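Local coordinates for aminopentol aminotransferase (Sphingopyxis macrogoltabida, PDB 6HBS), which catalyses the PLP-dependent deamination of aminopentol (hydrolysed fumonisin B1) to its 2-keto derivative, with pyruvate as the preferred amino acceptor, at residues I94-L98 and M295-I299; H199-Q205 and P374-M378; A213-R217 and L247-D252; A320-L325 and V389-L393. One frame throughout, in Å; residues are numbered along the deposited sequence.

Contact 1 of 4, residues I94-L98 and M295-I299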
loop_
_atom_site.group_PDB
_atom_site.type_symbol
_atom_site.label_atom_id
_atom_site.label_comp_id
_atom_site.label_asym_id
_atom_site.label_seq_id
_atom_site.Cartn_x
_atom_site.Cartn_y
_atom_site.Cartn_z
ATOM N N ILE A 94 6.720 12.130 14.679
ATOM C CA ILE A 94 6.739 10.794 15.322
ATOM C C ILE A 94 7.337 9.723 14.388
ATOM O O ILE A 94 7.698 8.639 14.877
ATOM C CB ILE A 94 5.384 10.342 15.894
ATOM C CG1 ILE A 94 4.359 10.023 14.817
ATOM C CG2 ILE A 94 4.841 11.338 16.903
ATOM C CD1 ILE A 94 3.169 9.292 15.332
ATOM N N MET A 95 7.451 10.015 13.084
ATOM C CA MET A 95 8.209 9.158 12.152
ATOM C C MET A 95 9.630 8.910 12.676
ATOM O O MET A 95 10.140 7.781 12.589
ATOM C CB MET A 95 8.281 9.736 10.737
ATOM C CG MET A 95 8.901 8.769 9.727
ATOM S SD MET A 95 8.968 9.480 8.075
ATOM C CE MET A 95 9.697 8.114 7.167
ATOM N N VAL A 96 10.246 9.948 13.243
ATOM C CA VAL A 96 11.587 9.849 13.789
ATOM C C VAL A 96 11.580 8.913 15.003
ATOM O O VAL A 96 12.466 8.047 15.117
ATOM C CB VAL A 96 12.202 11.228 14.119
ATOM C CG1 VAL A 96 13.607 11.079 14.698
ATOM C CG2 VAL A 96 12.226 12.122 12.894
ATOM N N ASN A 97 10.595 9.068 15.888
ATOM C CA ASN A 97 10.452 8.233 17.078
ATOM C C ASN A 97 10.240 6.764 16.679
ATOM O O ASN A 97 10.805 5.875 17.300
ATOM C CB ASN A 97 9.320 8.713 17.979
ATOM C CG ASN A 97 9.608 10.105 18.497
ATOM O OD1 ASN A 97 9.615 11.059 17.746
ATOM N ND2 ASN A 97 9.934 10.211 19.758
ATOM N N LEU A 98 9.413 6.533 15.660
ATOM C CA LEU A 98 9.147 5.161 15.202
ATOM C C LEU A 98 10.432 4.535 14.635
ATOM O O LEU A 98 10.759 3.402 14.998
ATOM C CB LEU A 98 8.013 5.154 14.181
ATOM C CG LEU A 98 7.752 3.819 13.498
ATOM C CD1 LEU A 98 7.341 2.750 14.498
ATOM C CD2 LEU A 98 6.733 3.993 12.405
ATOM N N MET A 295 1.717 5.152 12.228
ATOM C CA MET A 295 2.979 5.219 12.896
ATOM C C MET A 295 2.802 5.293 14.423
ATOM O O MET A 295 3.610 4.688 15.184
ATOM C CB MET A 295 3.809 6.396 12.399
ATOM C CG MET A 295 4.248 6.221 10.954
ATOM S SD MET A 295 5.393 7.510 10.508
ATOM C CE MET A 295 5.393 7.262 8.739
ATOM N N ALA A 296 1.792 6.032 14.879
ATOM C CA ALA A 296 1.479 6.126 16.315
ATOM C C ALA A 296 1.060 4.751 16.858
ATOM O O ALA A 296 1.479 4.327 17.970
ATOM C CB ALA A 296 0.399 7.178 16.542
ATOM N N ALA A 297 0.206 4.062 16.104
ATOM C CA ALA A 297 -0.165 2.684 16.464
ATOM C C ALA A 297 1.067 1.761 16.529
ATOM O O ALA A 297 1.171 0.917 17.429
ATOM C CB ALA A 297 -1.187 2.163 15.510
ATOM N N ALA A 298 2.018 1.934 15.604
ATOM C CA ALA A 298 3.178 1.071 15.550
ATOM C C ALA A 298 4.061 1.351 16.767
ATOM O O ALA A 298 4.606 0.424 17.363
ATOM C CB ALA A 298 3.936 1.278 14.247
ATOM N N ILE A 299 4.222 2.635 17.130
ATOM C CA ILE A 299 5.047 2.970 18.285
ATOM C C ILE A 299 4.480 2.256 19.519
ATOM O O ILE A 299 5.232 1.746 20.336
ATOM C CB ILE A 299 5.166 4.495 18.469
ATOM C CG1 ILE A 299 6.073 5.092 17.390
ATOM C CG2 ILE A 299 5.643 4.874 19.852
ATOM C CD1 ILE A 299 6.045 6.619 17.357
#
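Leu98 and Met295 meet at about a right angle in a helix-helix contact of this class-III aminotransferase, where residues 94-98 of helix 94-105 run beside residues 295-299 of helix 292-307. The two short axes come within 9.4 Å and their N-to-C directions differ by 34°. Leu98 divides its branches: CD2 lies 3.6 Å from Met295 CG, while CD1 reaches Ala298 CB at 3.7 Å and CB leans on Ile299 CG1. Met295 is extended beyond CG, which carries its sulfur past Leu98 to Met95, where SD sits 3.7 Å from Met95 CB. The Met95 chain itself runs away from helix 292-307, so its contact is made near its root, by CA, CB and CG. The side chains of Leu98 and Met295 also rest on Ile266, and Met95 packs on Tyr23 of the second subunit, which places the contact close to the dimer interface. Ile94 holds CG1 between its backbone N and carbonyl carbon (chi1 70°), and from there CD1 extends to Ala296 CB at 3.7 Å. Ile299 answers in the opposite direction: its CD1 is laid against the backbone of residues 94-98, 3.6 Å from Ile94 O.

Contact 2 of 4, residues H199-Q205 and P374-M378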
loop_
_atom_site.group_PDB
_atom_site.type_symbol
_atom_site.label_atom_id
_atom_site.label_comp_id
_atom_site.label_asym_id
_atom_site.label_seq_id
_atom_site.Cartn_x
_atom_site.Cartn_y
_atom_site.Cartn_z
ATOM N N HIS A 199 6.494 -21.364 5.244
ATOM C CA HIS A 199 5.108 -21.056 5.589
ATOM C C HIS A 199 4.323 -20.768 4.310
ATOM O O HIS A 199 4.155 -19.604 3.915
ATOM C CB HIS A 199 5.002 -19.961 6.673
ATOM C CG HIS A 199 5.785 -18.695 6.466
ATOM N ND1 HIS A 199 5.676 -17.912 5.326
ATOM C CD2 HIS A 199 6.609 -18.021 7.300
ATOM C CE1 HIS A 199 6.448 -16.842 5.466
ATOM N NE2 HIS A 199 7.016 -16.867 6.676
ATOM N N GLU A 200 3.862 -21.842 3.650
ATOM C CA GLU A 200 3.142 -21.706 2.378
ATOM C C GLU A 200 1.870 -22.543 2.386
ATOM O O GLU A 200 1.773 -23.542 3.110
ATOM C CB GLU A 200 4.045 -22.114 1.206
ATOM C CG GLU A 200 5.336 -21.301 1.143
ATOM C CD GLU A 200 5.149 -19.799 0.968
ATOM O OE1 GLU A 200 6.050 -19.018 1.373
ATOM O OE2 GLU A 200 4.132 -19.411 0.404
ATOM N N VAL A 201 0.957 -22.171 1.481
ATOM C CA VAL A 201 -0.342 -22.804 1.346
ATOM C C VAL A 201 -0.215 -24.229 0.797
ATOM O O VAL A 201 0.665 -24.537 0.010
ATOM C CB VAL A 201 -1.323 -21.974 0.500
ATOM C CG1 VAL A 201 -1.617 -20.646 1.189
ATOM C CG2 VAL A 201 -0.825 -21.788 -0.934
ATOM N N PHE A 202 -1.147 -25.082 1.242
ATOM C CA PHE A 202 -1.286 -26.467 0.781
ATOM C C PHE A 202 -0.017 -27.282 1.030
ATOM O O PHE A 202 0.139 -28.342 0.451
ATOM C CB PHE A 202 -1.669 -26.510 -0.705
ATOM C CG PHE A 202 -3.057 -26.003 -0.988
ATOM C CD1 PHE A 202 -4.162 -26.794 -0.712
ATOM C CD2 PHE A 202 -3.265 -24.728 -1.486
ATOM C CE1 PHE A 202 -5.439 -26.332 -0.979
ATOM C CE2 PHE A 202 -4.541 -24.252 -1.734
ATOM C CZ PHE A 202 -5.624 -25.055 -1.469
ATOM N N GLU A 203 0.861 -26.827 1.921
ATOM C CA GLU A 203 2.122 -27.492 2.144
ATOM C C GLU A 203 2.426 -27.479 3.649
ATOM O O GLU A 203 2.146 -26.480 4.345
ATOM C CB GLU A 203 3.195 -26.793 1.299
ATOM C CG GLU A 203 4.588 -27.374 1.464
ATOM C CD GLU A 203 5.679 -26.598 0.725
ATOM O OE1 GLU A 203 6.856 -26.706 1.128
ATOM O OE2 GLU A 203 5.338 -25.875 -0.233
ATOM N N ASP A 204 3.006 -28.585 4.139
ATOM C CA ASP A 204 3.466 -28.699 5.515
ATOM C C ASP A 204 4.528 -27.631 5.742
ATOM O O ASP A 204 5.307 -27.285 4.831
ATOM C CB ASP A 204 4.002 -30.100 5.857
ATOM C CG ASP A 204 2.947 -31.210 5.805
ATOM O OD1 ASP A 204 1.816 -31.006 6.281
ATOM O OD2 ASP A 204 3.255 -32.283 5.260
ATOM N N GLN A 205 4.498 -27.061 6.947
ATOM C CA GLN A 205 5.483 -26.086 7.380
ATOM C C GLN A 205 6.723 -26.816 7.918
ATOM O O GLN A 205 6.669 -28.000 8.262
ATOM C CB GLN A 205 4.876 -25.134 8.410
ATOM C CG GLN A 205 3.737 -24.332 7.818
ATOM C CD GLN A 205 3.325 -23.148 8.662
ATOM O OE1 GLN A 205 3.228 -22.038 8.145
ATOM N NE2 GLN A 205 3.048 -23.387 9.946
ATOM N N PRO A 374 -8.120 -24.815 6.440
ATOM C CA PRO A 374 -7.625 -26.097 5.950
ATOM C C PRO A 374 -6.420 -26.068 5.000
ATOM O O PRO A 374 -5.887 -27.158 4.743
ATOM C CB PRO A 374 -8.845 -26.639 5.189
ATOM C CG PRO A 374 -9.492 -25.423 4.640
ATOM C CD PRO A 374 -9.358 -24.412 5.753
ATOM N N TYR A 375 -5.976 -24.880 4.508
ATOM C CA TYR A 375 -4.791 -24.876 3.592
ATOM C C TYR A 375 -3.744 -23.786 3.910
ATOM O O TYR A 375 -2.622 -23.867 3.408
ATOM C CB TYR A 375 -5.245 -24.916 2.123
ATOM C CG TYR A 375 -5.895 -23.680 1.570
ATOM C CD1 TYR A 375 -5.157 -22.522 1.332
ATOM C CD2 TYR A 375 -7.241 -23.667 1.249
ATOM C CE1 TYR A 375 -5.740 -21.375 0.801
ATOM C CE2 TYR A 375 -7.844 -22.523 0.732
ATOM C CZ TYR A 375 -7.088 -21.381 0.492
ATOM O OH TYR A 375 -7.679 -20.257 0.002
ATOM N N HIS A 376 -4.070 -22.808 4.754
ATOM C CA HIS A 376 -3.201 -21.677 5.066
ATOM C C HIS A 376 -2.845 -21.744 6.539
ATOM O O HIS A 376 -3.704 -22.070 7.378
ATOM C CB HIS A 376 -3.893 -20.346 4.736
ATOM C CG HIS A 376 -3.032 -19.119 4.797
ATOM N ND1 HIS A 376 -2.533 -18.612 5.990
ATOM C CD2 HIS A 376 -2.636 -18.261 3.816
ATOM C CE1 HIS A 376 -1.832 -17.515 5.745
ATOM N NE2 HIS A 376 -1.885 -17.270 4.398
ATOM N N ASN A 377 -1.612 -21.373 6.879
ATOM C CA ASN A 377 -1.231 -21.401 8.268
ATOM C C ASN A 377 -2.099 -20.425 9.062
ATOM O O ASN A 377 -2.593 -19.420 8.528
ATOM C CB ASN A 377 0.244 -21.095 8.540
ATOM C CG ASN A 377 0.602 -19.642 8.320
ATOM O OD1 ASN A 377 0.900 -19.251 7.199
ATOM N ND2 ASN A 377 0.556 -18.832 9.378
ATOM N N MET A 378 -2.274 -20.773 10.348
ATOM C CA MET A 378 -3.013 -19.979 11.304
ATOM C C MET A 378 -2.052 -19.180 12.168
ATOM O O MET A 378 -0.837 -19.218 11.978
ATOM C CB MET A 378 -3.924 -20.910 12.110
ATOM C CG MET A 378 -5.078 -21.335 11.257
ATOM S SD MET A 378 -5.942 -22.793 11.856
ATOM C CE MET A 378 -4.856 -24.075 11.240
#
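Residues 199-205 and 374-378 are both irregular in backbone, and a type II turn from Glu200 to Glu203 brings Phe202 N to Tyr375 O in a nearly straight hydrogen bond of 2.9 Å, on a lone pair of the carbonyl. The same oxygen receives a CA-H contact from Val201. Beyond this bond the rings of Phe202 and Tyr375 form an offset stack, with planes 10° apart and centroids separated by 4.3 Å. The slip sets Phe202 CZ 3.3 Å from Tyr375 CG and places Tyr375 CB over the phenylalanine face, somewhat toward its rim, a CH-pi contact of 3.5 Å from CB to the ring centroid. Tyr375 reaches this position with CG between its backbone N and carbonyl carbon (chi1 71°). Val201 fills in at the tyrosine edge, and its CG1 also touches His376 CD2 at 3.7 Å. Tyr359 of helix 356-367 packs against both stacked residues.

At the other end, Gln205 crosses Asn377 at about a right angle, with Gln205 OE1 3.2 Å from Asn377 CB. Gln205 NE2 bonds to Met344 O, whereas OE1 is buried without a polar partner. Asn377 OD1 accepts from Arg233, which belongs to the PLP pocket, as does His199. One backbone hydrogen bond and an aromatic stack thus join the two loops, while the asparagine ties their pocket-facing end to a cofactor-site residue.

Contact 3 of 4, residues A213-R217 and L247-D252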
loop_
_atom_site.group_PDB
_atom_site.type_symbol
_atom_site.label_atom_id
_atom_site.label_comp_id
_atom_site.label_asym_id
_atom_site.label_seq_id
_atom_site.Cartn_x
_atom_site.Cartn_y
_atom_site.Cartn_z
ATOM N N ALA A 213 20.605 -21.691 6.806
ATOM C CA ALA A 213 20.707 -20.274 7.183
ATOM C C ALA A 213 22.171 -19.813 7.170
ATOM O O ALA A 213 22.463 -18.742 6.671
ATOM C CB ALA A 213 20.032 -20.046 8.528
ATOM N N ARG A 214 23.085 -20.645 7.696
ATOM C CA ARG A 214 24.500 -20.340 7.668
ATOM C C ARG A 214 24.998 -20.242 6.227
ATOM O O ARG A 214 25.712 -19.342 5.878
ATOM C CB ARG A 214 25.302 -21.393 8.430
ATOM C CG ARG A 214 25.205 -21.230 9.933
ATOM C CD ARG A 214 25.653 -22.479 10.660
ATOM N NE ARG A 214 25.574 -22.226 12.091
ATOM C CZ ARG A 214 25.818 -23.129 13.043
ATOM N NH1 ARG A 214 25.867 -24.422 12.753
ATOM N NH2 ARG A 214 26.018 -22.723 14.287
ATOM N N THR A 215 24.610 -21.186 5.377
ATOM C CA THR A 215 25.038 -21.125 4.015
ATOM C C THR A 215 24.519 -19.835 3.337
ATOM O O THR A 215 25.231 -19.212 2.572
ATOM C CB THR A 215 24.593 -22.361 3.244
ATOM O OG1 THR A 215 25.134 -23.493 3.922
ATOM C CG2 THR A 215 25.034 -22.301 1.796
ATOM N N ALA A 216 23.279 -19.426 3.620
ATOM C CA ALA A 216 22.781 -18.186 3.039
ATOM C C ALA A 216 23.708 -17.038 3.447
ATOM O O ALA A 216 24.117 -16.212 2.606
ATOM C CB ALA A 216 21.337 -17.958 3.462
ATOM N N ARG A 217 24.061 -16.990 4.734
ATOM C CA ARG A 217 24.804 -15.840 5.259
ATOM C C ARG A 217 26.229 -15.858 4.690
ATOM O O ARG A 217 26.778 -14.828 4.319
ATOM C CB ARG A 217 24.796 -15.845 6.787
ATOM C CG ARG A 217 25.614 -14.744 7.461
ATOM C CD ARG A 217 25.096 -13.313 7.296
ATOM N NE ARG A 217 25.365 -12.728 5.991
ATOM C CZ ARG A 217 24.926 -11.537 5.558
ATOM N NH1 ARG A 217 23.969 -10.887 6.209
ATOM N NH2 ARG A 217 25.449 -10.996 4.465
ATOM N N LEU A 247 18.901 -18.402 15.544
ATOM C CA LEU A 247 19.905 -19.143 14.740
ATOM C C LEU A 247 21.271 -18.445 14.754
ATOM O O LEU A 247 22.203 -18.951 14.148
ATOM C CB LEU A 247 19.421 -19.291 13.288
ATOM C CG LEU A 247 18.132 -20.090 13.085
ATOM C CD1 LEU A 247 17.880 -20.339 11.610
ATOM C CD2 LEU A 247 18.175 -21.417 13.833
ATOM N N GLY A 248 21.382 -17.262 15.367
ATOM C CA GLY A 248 22.632 -16.481 15.332
ATOM C C GLY A 248 22.977 -15.967 13.935
ATOM O O GLY A 248 24.121 -15.666 13.656
ATOM N N ILE A 249 21.975 -15.813 13.059
ATOM C CA ILE A 249 22.214 -15.339 11.699
ATOM C C ILE A 249 21.479 -14.009 11.516
ATOM O O ILE A 249 20.251 -13.998 11.580
ATOM C CB ILE A 249 21.760 -16.373 10.651
ATOM C CG1 ILE A 249 22.487 -17.707 10.816
ATOM C CG2 ILE A 249 21.930 -15.808 9.245
ATOM C CD1 ILE A 249 23.953 -17.641 10.468
ATOM N N GLU A 250 22.244 -12.940 11.255
ATOM C CA GLU A 250 21.702 -11.600 11.006
ATOM C C GLU A 250 21.683 -11.307 9.513
ATOM O O GLU A 250 22.695 -11.386 8.821
ATOM C CB GLU A 250 22.499 -10.527 11.742
ATOM C CG GLU A 250 22.373 -10.622 13.245
ATOM C CD GLU A 250 23.095 -9.534 14.020
ATOM O OE1 GLU A 250 23.169 -9.645 15.256
ATOM O OE2 GLU A 250 23.555 -8.564 13.395
ATOM N N PRO A 251 20.518 -10.910 8.959
ATOM C CA PRO A 251 20.471 -10.468 7.573
ATOM C C PRO A 251 21.057 -9.055 7.399
ATOM O O PRO A 251 21.354 -8.362 8.372
ATOM C CB PRO A 251 18.969 -10.500 7.275
ATOM C CG PRO A 251 18.351 -10.130 8.613
ATOM C CD PRO A 251 19.222 -10.827 9.638
ATOM N N ASP A 252 21.171 -8.637 6.146
ATOM C CA ASP A 252 21.480 -7.268 5.782
ATOM C C ASP A 252 20.203 -6.416 5.751
ATOM O O ASP A 252 20.247 -5.272 6.167
ATOM C CB ASP A 252 22.171 -7.223 4.433
ATOM C CG ASP A 252 23.434 -8.074 4.458
ATOM O OD1 ASP A 252 24.196 -7.888 5.393
ATOM O OD2 ASP A 252 23.572 -8.965 3.620
HETATM O O HOH W 1 24.786 -19.779 13.396
#
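Arg217 of helix 210-223 supplies the polar part of this contact, reaching over to the loop that leads into strand 253-256. Its NH1 donates to Glu250 O at 2.9 Å, with the carbonyl oxygen close to the guanidinium plane. NH2 forms a salt bridge with Asp252 OD2, also at 2.9 Å, and the oxygen accepts on its syn lone pair. A second, weak bond joins NH1 to Asp252 OD1 at 3.1 Å. The guanidinium and carboxylate planes stand 71° apart, which makes this a twisted pairing rather than a coplanar one. Bends at chi2 (68°) and chi3 (-77°) fold the arginine chain so that its guanidinium edge meets both acceptors. Asp221 gives Arg217 a further ionic partner, and Asp252 is additionally bound by Lys274 and by Leu227 N; this network probably stabilises both charges.

The apolar part centres on Ile249, whose branches divide along the helix. CG2 packs on Arg217 CB at 3.8 Å, CD1 on Arg214 CG at the same distance, and CG1 faces Ala213 CB. Leu247 CD1 also packs on the Ala213 methyl, roughly at right angles to the approach of Ile249 CG1, and Trp244 touches both Ala213 and Ile249.

Water provides the third link: it accepts from Arg214 NE at 2.9 Å and donates to Leu247 O.

Together these interactions join helix 210-223 to the loop that enters strand 253-256, an inner strand of the seven-stranded mixed sheet lying parallel to its neighbour 226-230, as in the large PLP-binding domain of fold-type I aminotransferases.

Contact 4 of 4, residues A320-L325 and V389-L393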
loop_
_atom_site.group_PDB
_atom_site.type_symbol
_atom_site.label_atom_id
_atom_site.label_comp_id
_atom_site.label_asym_id
_atom_site.label_seq_id
_atom_site.Cartn_x
_atom_site.Cartn_y
_atom_site.Cartn_z
ATOM N N ALA A 320 -0.943 -25.214 23.931
ATOM C CA ALA A 320 -2.118 -25.857 24.555
ATOM C C ALA A 320 -3.049 -26.389 23.476
ATOM O O ALA A 320 -3.610 -27.485 23.611
ATOM C CB ALA A 320 -2.868 -24.915 25.487
ATOM N N LEU A 321 -3.275 -25.587 22.432
ATOM C CA LEU A 321 -4.142 -26.008 21.361
ATOM C C LEU A 321 -3.533 -27.239 20.684
ATOM O O LEU A 321 -4.279 -28.185 20.358
ATOM C CB LEU A 321 -4.318 -24.876 20.338
ATOM C CG LEU A 321 -5.095 -25.253 19.086
ATOM C CD1 LEU A 321 -6.534 -25.599 19.408
ATOM C CD2 LEU A 321 -5.033 -24.132 18.049
ATOM N N ARG A 322 -2.232 -27.181 20.412
ATOM C CA ARG A 322 -1.491 -28.271 19.715
ATOM C C ARG A 322 -1.593 -29.590 20.513
ATOM O O ARG A 322 -1.937 -30.637 19.949
ATOM C CB ARG A 322 -0.025 -27.888 19.519
ATOM C CG ARG A 322 0.826 -29.000 18.906
ATOM C CD ARG A 322 2.123 -28.506 18.298
ATOM N NE ARG A 322 1.806 -27.758 17.083
ATOM C CZ ARG A 322 2.719 -27.260 16.259
ATOM N NH1 ARG A 322 4.005 -27.355 16.574
ATOM N NH2 ARG A 322 2.331 -26.684 15.130
ATOM N N ALA A 323 -1.296 -29.525 21.812
ATOM C CA ALA A 323 -1.414 -30.689 22.738
ATOM C C ALA A 323 -2.836 -31.249 22.723
ATOM O O ALA A 323 -3.037 -32.469 22.611
ATOM C CB ALA A 323 -1.026 -30.280 24.135
ATOM N N GLY A 324 -3.829 -30.349 22.828
ATOM C CA GLY A 324 -5.205 -30.748 22.801
ATOM C C GLY A 324 -5.583 -31.494 21.536
ATOM O O GLY A 324 -6.318 -32.520 21.585
ATOM N N LEU A 325 -5.150 -30.967 20.378
ATOM C CA LEU A 325 -5.512 -31.546 19.082
ATOM C C LEU A 325 -4.809 -32.885 18.884
ATOM O O LEU A 325 -5.377 -33.794 18.308
ATOM C CB LEU A 325 -5.185 -30.571 17.940
ATOM C CG LEU A 325 -6.113 -29.354 17.822
ATOM C CD1 LEU A 325 -5.662 -28.407 16.700
ATOM C CD2 LEU A 325 -7.540 -29.788 17.581
ATOM N N VAL A 389 -9.146 -21.373 24.311
ATOM C CA VAL A 389 -8.557 -22.661 23.896
ATOM C C VAL A 389 -9.448 -23.823 24.389
ATOM O O VAL A 389 -9.725 -24.757 23.640
ATOM C CB VAL A 389 -7.094 -22.790 24.354
ATOM C CG1 VAL A 389 -6.512 -24.146 23.958
ATOM C CG2 VAL A 389 -6.226 -21.670 23.783
ATOM N N THR A 390 -9.996 -23.720 25.607
ATOM C CA THR A 390 -10.874 -24.772 26.096
ATOM C C THR A 390 -12.091 -24.892 25.195
ATOM O O THR A 390 -12.443 -26.010 24.787
ATOM C CB THR A 390 -11.305 -24.540 27.550
ATOM O OG1 THR A 390 -10.121 -24.506 28.331
ATOM C CG2 THR A 390 -12.185 -25.638 28.085
ATOM N N GLU A 391 -12.724 -23.756 24.874
ATOM C CA GLU A 391 -13.925 -23.754 24.044
ATOM C C GLU A 391 -13.580 -24.173 22.607
ATOM O O GLU A 391 -14.396 -24.809 21.918
ATOM C CB GLU A 391 -14.612 -22.380 24.075
ATOM C CG GLU A 391 -15.494 -22.182 25.299
ATOM C CD GLU A 391 -16.490 -23.311 25.555
ATOM O OE1 GLU A 391 -17.350 -23.562 24.687
ATOM O OE2 GLU A 391 -16.353 -23.986 26.594
ATOM N N THR A 392 -12.375 -23.821 22.144
ATOM C CA THR A 392 -11.961 -24.244 20.809
ATOM C C THR A 392 -11.993 -25.780 20.730
ATOM O O THR A 392 -12.487 -26.378 19.779
ATOM C CB THR A 392 -10.586 -23.655 20.491
ATOM O OG1 THR A 392 -10.742 -22.231 20.424
ATOM C CG2 THR A 392 -10.018 -24.215 19.217
ATOM N N LEU A 393 -11.425 -26.398 21.760
ATOM C CA LEU A 393 -11.198 -27.837 21.803
ATOM C C LEU A 393 -12.520 -28.588 21.961
ATOM O O LEU A 393 -12.634 -29.684 21.433
ATOM C CB LEU A 393 -10.196 -28.184 22.906
ATOM C CG LEU A 393 -8.739 -27.844 22.602
ATOM C CD1 LEU A 393 -7.903 -27.920 23.875
ATOM C CD2 LEU A 393 -8.132 -28.730 21.520
#
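Leu393 of helix 386-405 points into helix 310-332 as a knob into a hole formed by Ala320, Leu321, Gly324 and Leu325. Its CG lies beside the backbone N, opposite the carbonyl carbon (chi1 -74°), and the extended second torsion presents both methyls to the other helix. CD2 enters over the glycine, 3.8 Å from Gly324 C, while CD1 lies 4.1 Å from Gly324 CA. Because Gly324 carries no side chain, the leucine can rest directly on main-chain atoms.

The leucines flanking the knob approach it obliquely. Leu321 CD1 and Leu325 CD2 each come 4.1 Å from Leu393 CD2, one from either side of the glycine in sequence. Leu321 CD1 also meets Thr392 CG2 at 3.8 Å, with the two side chains crossing at about a right angle. This encounter uses the threonine methyl; the hydroxyl is engaged with Tyr58 OH and Asp388 O, and Tyr58 also packs against Leu321.

One helical turn earlier, Val389 CG1 lies over the start of the segment, 3.9 Å from Leu321 N and 4.0 Å from Ala320 CB. The short axes run 10.1 Å apart at closest approach and are inclined by 26°, close enough to parallel for the valine and the leucine to meet successive turns of helix 310-332.

No hydrogen bond spans the two segments, so their cohesion comes from apolar packing and shape fit, while the two helices are also tied by a hydrogen bond from Gln328 NE2, just past 320-325, to Leu393 O.

Contact 2 is the one that reaches the cofactor pocket: its His199 side chain lies about 4 Å from the bound PLP. Contacts 1 and 3 stand farther back, the Met295 and Pro251 side chains each being about 14 Å from PLP. Contacts 1 and 2 lie on opposite sides of the chain's centre, with their own centres 32 Å apart. Contact 4, away from the annotated sites, comes nearest to contact 2, about 6 Å between nearest atoms, without touching it. Along the chain, contact 3 is nested within the loops closed by contacts 1 and 2, whereas contact 4 crosses contact 2. Consecutive helices 292-307 and 310-332 connect contacts 1 and 4, whose centres are 36 Å apart.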